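Local coordinates for hydrolase, haloacid dehalogenase-like family (Pseudomonas syringae pv. tomato, PDB 3S6J), which belongs to the haloacid dehalogenase-like hydrolases, binds calcium through the hydrolase part present in this chain, and probably acts as a sugar phosphatase, at residues Glu30-Glu35 against Glu73-Lys78; Asn24-Lys29 against Leu39-Ile44. All blocks are in the same frame, centred on the assembly; numbering follows the deposited sequence.

Contact 1: Glu30-Glu35 against Glu73-Lys78; sequences EALDAE and ERLSEK
The charged part of this contact is a salt bridge between E35 and R74. R74 NH2 donates to E35 OE1 at 2.7 Å, on the syn side but tilted out of the carboxylate plane, and the N-H...O angle of 138° shows a short but bent bond. The second arm is weak, with R74 NE 3.5 Å from E35 OE2. These unequal arms make the bridge lopsided, and planes 51° apart keep it from being a flat bidentate match. Q71, three residues before R74 on helix 69-85, also hydrogen-bonds E35 OE1 through NE2, so this oxygen carries two donors. K78 NZ, 5.3 Å from E35 OE2, adds opposite charge nearby without touching.

The apolar part centres on L75, which lies against the C-terminal end of helix 21-34. L75 CD2 is 3.2 Å from A31 O, 3.6 Å from E35 CG and 3.9 Å from L32 CD2, the two leucine side chains crossing at about a right angle. E35 thus works twice: CG, set beside the backbone N by chi1, lies against L75 CD2, and the bend at chi2 turns CD and its carboxylate to the arginine. Beside L75, A31 CB meets K78 CB at 3.5 Å, tighter than usual for two carbons, and A34 CB rests near K78 CE.

The axes of helices 30-34 and 73-78 approach to 8.7 Å at 136°, nearer antiparallel than parallel, consistent with two helices of the cap inserted after the first core strand in many relatives. The chemistry implies a buried seam of A31, L32 and L75 bordered by the partly exposed E35-R74 pair, with K78 probably adding a little to the stabilisation of the E35 carboxylate.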
# COMPACT_ATOMS: atom_id res chain seq x y z
N GLU E 30 10.61 -10.57 -0.19
CA GLU E 30 11.20 -11.90 -0.07
C GLU E 30 12.62 -11.91 -0.61
O GLU E 30 13.53 -12.48 0.02
CB GLU E 30 10.32 -12.90 -0.82
CG GLU E 30 10.94 -14.25 -1.05
CD GLU E 30 9.90 -15.25 -1.54
OE1 GLU E 30 8.70 -14.91 -1.52
OE2 GLU E 30 10.28 -16.37 -1.94
N ALA E 31 12.83 -11.27 -1.76
CA ALA E 31 14.20 -11.12 -2.29
C ALA E 31 15.13 -10.32 -1.38
O ALA E 31 16.30 -10.69 -1.20
CB ALA E 31 14.19 -10.52 -3.68
N LEU E 32 14.63 -9.22 -0.84
CA LEU E 32 15.45 -8.35 0.01
C LEU E 32 15.76 -8.99 1.37
O LEU E 32 16.88 -8.85 1.89
CB LEU E 32 14.80 -6.98 0.19
CG LEU E 32 14.80 -6.09 -1.07
CD1 LEU E 32 13.66 -5.05 -1.07
CD2 LEU E 32 16.12 -5.39 -1.22
N ASP E 33 14.78 -9.69 1.93
CA ASP E 33 14.97 -10.42 3.18
C ASP E 33 16.03 -11.51 2.99
O ASP E 33 16.88 -11.71 3.85
CB ASP E 33 13.67 -11.06 3.68
CG ASP E 33 12.71 -10.04 4.30
OD1 ASP E 33 13.10 -8.86 4.50
OD2 ASP E 33 11.55 -10.42 4.59
N ALA E 34 15.97 -12.21 1.85
CA ALA E 34 16.94 -13.28 1.52
C ALA E 34 18.37 -12.77 1.50
O ALA E 34 19.32 -13.54 1.63
CB ALA E 34 16.62 -13.89 0.18
N GLU E 35 18.49 -11.47 1.28
CA GLU E 35 19.78 -10.84 1.07
C GLU E 35 20.12 -9.90 2.22
O GLU E 35 20.95 -9.01 2.06
CB GLU E 35 19.77 -10.10 -0.27
CG GLU E 35 19.77 -11.03 -1.48
CD GLU E 35 21.11 -11.75 -1.66
OE1 GLU E 35 22.16 -11.15 -1.33
OE2 GLU E 35 21.11 -12.91 -2.12
N GLU E 73 21.91 -7.97 -9.20
CA GLU E 73 21.60 -9.03 -10.15
C GLU E 73 20.91 -10.20 -9.45
O GLU E 73 19.88 -10.70 -9.91
CB GLU E 73 22.90 -9.50 -10.81
CG GLU E 73 22.89 -9.47 -12.34
CD GLU E 73 22.68 -10.85 -12.96
OE1 GLU E 73 23.30 -11.12 -14.02
OE2 GLU E 73 21.89 -11.65 -12.38
N ARG E 74 21.49 -10.65 -8.33
CA ARG E 74 20.88 -11.74 -7.56
C ARG E 74 19.51 -11.34 -7.01
O ARG E 74 18.57 -12.14 -7.03
CB ARG E 74 21.80 -12.24 -6.44
CG ARG E 74 23.00 -13.05 -6.93
CD ARG E 74 23.66 -13.88 -5.83
NE ARG E 74 23.59 -13.22 -4.53
CZ ARG E 74 24.48 -12.35 -4.08
NH1 ARG E 74 25.54 -12.03 -4.80
NH2 ARG E 74 24.31 -11.80 -2.89
N LEU E 75 19.39 -10.11 -6.49
CA LEU E 75 18.10 -9.64 -5.97
C LEU E 75 17.05 -9.69 -7.08
O LEU E 75 15.93 -10.17 -6.88
CB LEU E 75 18.21 -8.22 -5.44
CG LEU E 75 18.77 -8.10 -4.02
CD1 LEU E 75 19.26 -6.67 -3.80
CD2 LEU E 75 17.71 -8.50 -2.98
N SER E 76 17.44 -9.19 -8.24
CA SER E 76 16.61 -9.26 -9.43
C SER E 76 16.14 -10.69 -9.71
O SER E 76 14.95 -10.95 -9.83
CB SER E 76 17.36 -8.69 -10.63
OG SER E 76 16.51 -8.59 -11.76
N GLU E 77 17.08 -11.63 -9.81
CA GLU E 77 16.71 -13.03 -10.00
C GLU E 77 15.75 -13.55 -8.93
O GLU E 77 14.77 -14.21 -9.25
CB GLU E 77 17.96 -13.94 -10.07
CG GLU E 77 18.73 -13.84 -11.37
CD GLU E 77 19.81 -14.92 -11.52
OE1 GLU E 77 19.47 -16.10 -11.80
OE2 GLU E 77 21.01 -14.58 -11.36
N LYS E 78 16.05 -13.27 -7.67
CA LYS E 78 15.20 -13.68 -6.56
C LYS E 78 13.81 -13.11 -6.72
O LYS E 78 12.82 -13.79 -6.47
CB LYS E 78 15.77 -13.23 -5.22
CG LYS E 78 16.32 -14.36 -4.36
CD LYS E 78 17.82 -14.46 -4.44
CE LYS E 78 18.39 -15.39 -3.35
NZ LYS E 78 17.63 -16.69 -3.26

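Contact 2: Asn24-Lys29 against Leu39-Ile44; sequences NVAAWK and LAMWRI
W28 meets I44 through its CB, 3.6 Å from I44 CG2, and the methyl approaches the indole obliquely. The indole turns off from 39-44 to stack on the ring of H79, from helix 69-85. Two other flat groups lie within 39-44: R43 CG sits 3.3 Å above one face of the W42 ring, toward its rim, and W42 CZ2 in turn lies 3.4 Å above one face of the R43 guanidinium.

The selenium-bearing chain of M41, a selenomethionine, carries much of the apolar contact. M41 CE lies 3.5 Å from V25 CG1, a tight carbon pair, and comes 3.6 Å from A26 CA, while M41 SE is 3.7 Å from K29 CG. K29 CG is anti to the backbone N (chi1 177°), which carries it over toward M41. I44 sets CG2 against V25 and W28 and CD1 against K29.

This joins the first long helix of the probable helical cap, 21-34, to the start of the next, 41-47, across a short connection. N24 ND2 hydrogen-bonds D14, a calcium ligand, so this side chain links helix 21-34 to the metal site; the V25 side chain is about 10 Å from the calcium. At the other helix, M41 N donates to D19 OD2 of the second subunit.

The polar link is K29 NZ to L39 O, 2.9 Å. The C=O...N angle is 131°, with the ammonium nitrogen 48° out of the carbonyl plane, above it. The same NZ forms a salt bridge with D33, giving the buried amine both a neutral and an anionic acceptor.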
# COMPACT_ATOMS: atom_id res chain seq x y z
N ASN E 24 4.05 -7.74 -6.50
CA ASN E 24 5.38 -7.18 -6.77
C ASN E 24 6.04 -6.84 -5.43
O ASN E 24 7.14 -7.30 -5.15
CB ASN E 24 5.28 -5.97 -7.70
CG ASN E 24 6.55 -5.71 -8.47
OD1 ASN E 24 7.59 -6.31 -8.19
ND2 ASN E 24 6.48 -4.83 -9.46
N VAL E 25 5.35 -6.09 -4.58
CA VAL E 25 5.85 -5.79 -3.24
C VAL E 25 6.32 -7.05 -2.48
O VAL E 25 7.43 -7.08 -1.94
CB VAL E 25 4.80 -5.01 -2.38
CG1 VAL E 25 5.37 -4.68 -1.02
CG2 VAL E 25 4.40 -3.72 -3.07
N ALA E 26 5.48 -8.07 -2.43
CA ALA E 26 5.80 -9.29 -1.69
C ALA E 26 7.04 -9.98 -2.26
O ALA E 26 7.91 -10.44 -1.51
CB ALA E 26 4.61 -10.24 -1.70
N ALA E 27 7.13 -9.99 -3.59
CA ALA E 27 8.29 -10.54 -4.30
C ALA E 27 9.59 -9.79 -3.96
O ALA E 27 10.63 -10.42 -3.74
CB ALA E 27 8.05 -10.55 -5.81
N TRP E 28 9.54 -8.46 -3.96
CA TRP E 28 10.71 -7.70 -3.56
C TRP E 28 11.07 -7.96 -2.10
O TRP E 28 12.25 -8.10 -1.77
CB TRP E 28 10.55 -6.20 -3.84
CG TRP E 28 10.83 -5.88 -5.27
CD1 TRP E 28 9.93 -5.44 -6.19
CD2 TRP E 28 12.08 -6.05 -5.96
NE1 TRP E 28 10.54 -5.31 -7.41
CE2 TRP E 28 11.86 -5.67 -7.30
CE3 TRP E 28 13.35 -6.48 -5.57
CZ2 TRP E 28 12.88 -5.71 -8.26
CZ3 TRP E 28 14.37 -6.51 -6.53
CH2 TRP E 28 14.13 -6.12 -7.85
N LYS E 29 10.06 -8.03 -1.24
CA LYS E 29 10.27 -8.21 0.19
C LYS E 29 11.03 -9.51 0.48
O LYS E 29 11.96 -9.54 1.28
CB LYS E 29 8.94 -8.19 0.96
CG LYS E 29 9.09 -8.45 2.46
CD LYS E 29 10.03 -7.41 3.11
CE LYS E 29 9.88 -7.45 4.62
NZ LYS E 29 11.04 -6.85 5.32
N LEU E 39 13.73 -4.22 4.87
CA LEU E 39 13.12 -2.94 4.55
C LEU E 39 11.64 -3.12 4.80
O LEU E 39 11.08 -4.12 4.36
CB LEU E 39 13.32 -2.62 3.08
CG LEU E 39 13.87 -1.23 2.84
CD1 LEU E 39 15.38 -1.31 2.66
CD2 LEU E 39 13.20 -0.62 1.62
N ALA E 40 11.02 -2.19 5.52
CA ALA E 40 9.59 -2.27 5.77
C ALA E 40 8.86 -2.28 4.43
O ALA E 40 9.29 -1.67 3.45
CB ALA E 40 9.11 -1.12 6.65
N MSE E 41 7.75 -3.00 4.35
CA MSE E 41 7.07 -3.08 3.07
C MSE E 41 6.49 -1.78 2.49
O MSE E 41 6.37 -1.67 1.29
CB MSE E 41 6.06 -4.22 3.06
CG MSE E 41 6.74 -5.48 2.49
SE MSE E 41 5.75 -6.94 2.96
CE MSE E 41 4.89 -7.30 1.23
N TRP E 42 6.15 -0.81 3.33
CA TRP E 42 5.68 0.48 2.79
C TRP E 42 6.77 1.19 1.94
O TRP E 42 6.46 1.81 0.90
CB TRP E 42 5.15 1.40 3.89
CG TRP E 42 6.24 2.03 4.72
CD1 TRP E 42 6.92 1.45 5.75
CD2 TRP E 42 6.77 3.35 4.58
NE1 TRP E 42 7.85 2.34 6.26
CE2 TRP E 42 7.78 3.51 5.55
CE3 TRP E 42 6.50 4.41 3.71
CZ2 TRP E 42 8.52 4.69 5.68
CZ3 TRP E 42 7.22 5.58 3.84
CH2 TRP E 42 8.23 5.71 4.83
N ARG E 43 8.04 1.08 2.36
CA ARG E 43 9.17 1.65 1.62
C ARG E 43 9.35 0.96 0.26
O ARG E 43 9.70 1.61 -0.72
CB ARG E 43 10.49 1.58 2.44
CG ARG E 43 10.36 1.97 3.92
CD ARG E 43 11.69 2.34 4.59
NE ARG E 43 12.03 3.71 4.23
CZ ARG E 43 12.11 4.74 5.07
NH1 ARG E 43 11.93 4.57 6.37
NH2 ARG E 43 12.40 5.94 4.60
N ILE E 44 9.13 -0.35 0.21
CA ILE E 44 9.19 -1.07 -1.07
C ILE E 44 8.02 -0.66 -1.98
O ILE E 44 8.19 -0.48 -3.19
CB ILE E 44 9.20 -2.61 -0.87
CG1 ILE E 44 10.46 -3.03 -0.10
CG2 ILE E 44 9.13 -3.31 -2.23
CD1 ILE E 44 10.42 -4.44 0.53

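From the N terminus the four segments run 24-29, 30-35, 39-44 and 73-78; 24-29 and 30-34 follow one another on helix 21-34, with E35 just past its end. Contact 2 closes the short loop from 29 to 39, bringing helix 41-47 back on the helix just left; contact 1 closes the longer one from 35 to 73, which contains helices 41-47 and 52-63 and returns helix 69-85. Because 39-44 falls between the segments of contact 1 while 24-29 precedes them, the two closures cross. Their centres are 11 Å apart and they touch directly: L32 CD1 packs on I44 CD1 at 3.7 Å, and W28 CZ3 lies 4.0 Å from L75 O. Helix 21-34 thus joins helices 41-47 and 69-85.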